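Local coordinates for protein transcriptional regulator (NtrC family) (Aquifex aeolicus, PDB 3DZD) that probably activates transcription by sigma-54 RNA polymerase as an NtrC-family response regulator, using an AAA+ ATPase domain that binds ADP in this inactive state, at residues G180-L185 and T225-E230. Numbering follows the deposited sequence.
Sequences GAFVDL and TLFLDE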
loop_
_atom_site.group_PDB
_atom_site.type_symbol
_atom_site.label_atom_id
_atom_site.label_comp_id
_atom_site.label_asym_id
_atom_site.label_seq_id
_atom_site.Cartn_x
_atom_site.Cartn_y
_atom_site.Cartn_z
ATOM N N GLY A 180 5.567 -8.363 -6.291
ATOM C CA GLY A 180 5.693 -8.208 -4.856
ATOM C C GLY A 180 6.090 -6.797 -4.456
ATOM O O GLY A 180 6.301 -5.934 -5.307
ATOM N N ALA A 181 6.213 -6.574 -3.151
ATOM C CA ALA A 181 6.429 -5.239 -2.609
ATOM C C ALA A 181 7.889 -4.800 -2.648
ATOM O O ALA A 181 8.803 -5.622 -2.791
ATOM C CB ALA A 181 5.900 -5.163 -1.179
ATOM N N PHE A 182 8.086 -3.489 -2.519
ATOM C CA PHE A 182 9.411 -2.906 -2.348
ATOM C C PHE A 182 9.618 -2.692 -0.863
ATOM O O PHE A 182 8.997 -1.822 -0.258
ATOM C CB PHE A 182 9.538 -1.579 -3.101
ATOM C CG PHE A 182 10.916 -0.949 -3.009
ATOM C CD1 PHE A 182 11.908 -1.268 -3.935
ATOM C CD2 PHE A 182 11.216 -0.029 -1.997
ATOM C CE1 PHE A 182 13.173 -0.690 -3.853
ATOM C CE2 PHE A 182 12.481 0.551 -1.906
ATOM C CZ PHE A 182 13.460 0.224 -2.835
ATOM N N VAL A 183 10.478 -3.510 -0.275
ATOM C CA VAL A 183 10.754 -3.449 1.150
ATOM C C VAL A 183 12.133 -2.826 1.361
ATOM O O VAL A 183 13.138 -3.370 0.912
ATOM C CB VAL A 183 10.736 -4.866 1.752
ATOM C CG1 VAL A 183 11.046 -4.834 3.232
ATOM C CG2 VAL A 183 9.396 -5.521 1.500
ATOM N N ASP A 184 12.207 -1.675 2.016
ATOM C CA ASP A 184 13.528 -1.131 2.301
ATOM C C ASP A 184 13.908 -1.254 3.771
ATOM O O ASP A 184 13.108 -0.990 4.666
ATOM C CB ASP A 184 13.702 0.293 1.763
ATOM C CG ASP A 184 12.868 1.317 2.504
ATOM O OD1 ASP A 184 12.248 0.968 3.529
ATOM O OD2 ASP A 184 12.841 2.485 2.048
ATOM N N LEU A 185 15.132 -1.708 4.002
ATOM C CA LEU A 185 15.674 -1.805 5.347
ATOM C C LEU A 185 16.925 -0.940 5.467
ATOM O O LEU A 185 17.874 -1.083 4.687
ATOM C CB LEU A 185 16.011 -3.257 5.686
ATOM C CG LEU A 185 16.710 -3.439 7.035
ATOM C CD1 LEU A 185 15.934 -2.714 8.141
ATOM C CD2 LEU A 185 16.886 -4.908 7.377
ATOM N N THR A 225 11.145 -6.835 -4.119
ATOM C CA THR A 225 12.526 -6.383 -4.089
ATOM C C THR A 225 12.844 -5.910 -2.691
ATOM O O THR A 225 12.130 -5.084 -2.128
ATOM C CB THR A 225 12.759 -5.228 -5.078
ATOM O OG1 THR A 225 12.545 -5.698 -6.416
ATOM C CG2 THR A 225 14.178 -4.678 -4.953
ATOM N N LEU A 226 13.902 -6.466 -2.124
ATOM C CA LEU A 226 14.379 -6.055 -0.815
ATOM C C LEU A 226 15.555 -5.105 -1.019
ATOM O O LEU A 226 16.558 -5.494 -1.612
ATOM C CB LEU A 226 14.833 -7.283 -0.025
ATOM C CG LEU A 226 15.299 -7.052 1.406
ATOM C CD1 LEU A 226 14.110 -6.750 2.301
ATOM C CD2 LEU A 226 16.066 -8.264 1.911
ATOM N N PHE A 227 15.412 -3.868 -0.540
ATOM C CA PHE A 227 16.468 -2.853 -0.618
ATOM C C PHE A 227 17.171 -2.711 0.726
ATOM O O PHE A 227 16.572 -2.273 1.712
ATOM C CB PHE A 227 15.894 -1.499 -1.059
ATOM C CG PHE A 227 16.904 -0.357 -1.065
ATOM C CD1 PHE A 227 18.070 -0.439 -1.804
ATOM C CD2 PHE A 227 16.659 0.810 -0.349
ATOM C CE1 PHE A 227 18.978 0.606 -1.817
ATOM C CE2 PHE A 227 17.562 1.852 -0.360
ATOM C CZ PHE A 227 18.725 1.753 -1.096
ATOM N N LEU A 228 18.444 -3.094 0.762
ATOM C CA LEU A 228 19.252 -2.980 1.970
ATOM C C LEU A 228 20.083 -1.706 1.935
ATOM O O LEU A 228 21.149 -1.673 1.310
ATOM C CB LEU A 228 20.177 -4.183 2.085
ATOM C CG LEU A 228 19.487 -5.546 2.150
ATOM C CD1 LEU A 228 20.496 -6.653 2.044
ATOM C CD2 LEU A 228 18.654 -5.675 3.441
ATOM N N ASP A 229 19.605 -0.660 2.599
ATOM C CA ASP A 229 20.340 0.598 2.651
ATOM C C ASP A 229 21.529 0.490 3.603
ATOM O O ASP A 229 21.407 -0.020 4.714
ATOM C CB ASP A 229 19.424 1.757 3.057
ATOM C CG ASP A 229 19.882 3.100 2.485
ATOM O OD1 ASP A 229 21.059 3.213 2.069
ATOM O OD2 ASP A 229 19.059 4.044 2.446
ATOM N N GLU A 230 22.673 0.988 3.144
ATOM C CA GLU A 230 23.960 0.857 3.834
ATOM C C GLU A 230 24.231 -0.525 4.397
ATOM O O GLU A 230 24.468 -0.692 5.595
ATOM C CB GLU A 230 24.167 1.928 4.909
ATOM C CG GLU A 230 25.635 2.016 5.345
ATOM C CD GLU A 230 26.596 1.893 4.169
ATOM O OE1 GLU A 230 27.520 1.039 4.192
ATOM O OE2 GLU A 230 26.406 2.658 3.206
#
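The ring of Phe227 meets CB of Asp184 at its edge, in plane, CD2 to CB being 3.7 Å, while the backbone N of Asp229 stands over the centre of one face, 4.3 Å above the plane. Phe182 lies alongside and points the same way. Its CG is anti to the backbone N (chi1 -178°), beside the carbonyl carbon, and CZ at the ring tip lies 3.5 Å from CB of Phe227. Both rings pack on Ala169 of helix 165-176, which covers this side of the sheet. A serine in place of Phe182 would probably open a gap between the strand and that helix and leave CB of Phe227 without its aromatic neighbour. On the opposite face, where helix 217-220 packs, Val183 and Leu226 touch methyl to methyl, CG1 to CD1 at 3.7 Å.

Between these two layers the strands run parallel, their axes 18° apart. Backbone hydrogen bonds join them: Thr225 N to Ala181 O, Val183 N to Thr225 O, Phe227 N to Val183 O at 2.7 Å, Leu185 N to Phe227 O, and Asp229 N to Leu185 O. The last is the most bent, 146° at the hydrogen, where the strand ends. Thr225 OG1 turns to His173 ND1, tying the start of its strand to helix 165-176.

Strand 182-186 is outermost within this chain in the parallel sheet of the P-loop ATPase core, and 225-229 lies next to it, ending in the Asp-Glu of the Walker B motif. The side chain of Asp229 lies about 4 Å from the bound ADP, and Glu230 is held by Thr270 and Asn271. Mostly apolar side chains on the two faces, and main-chain bonds between them, thus probably hold the strand that brings Asp229 to the nucleotide.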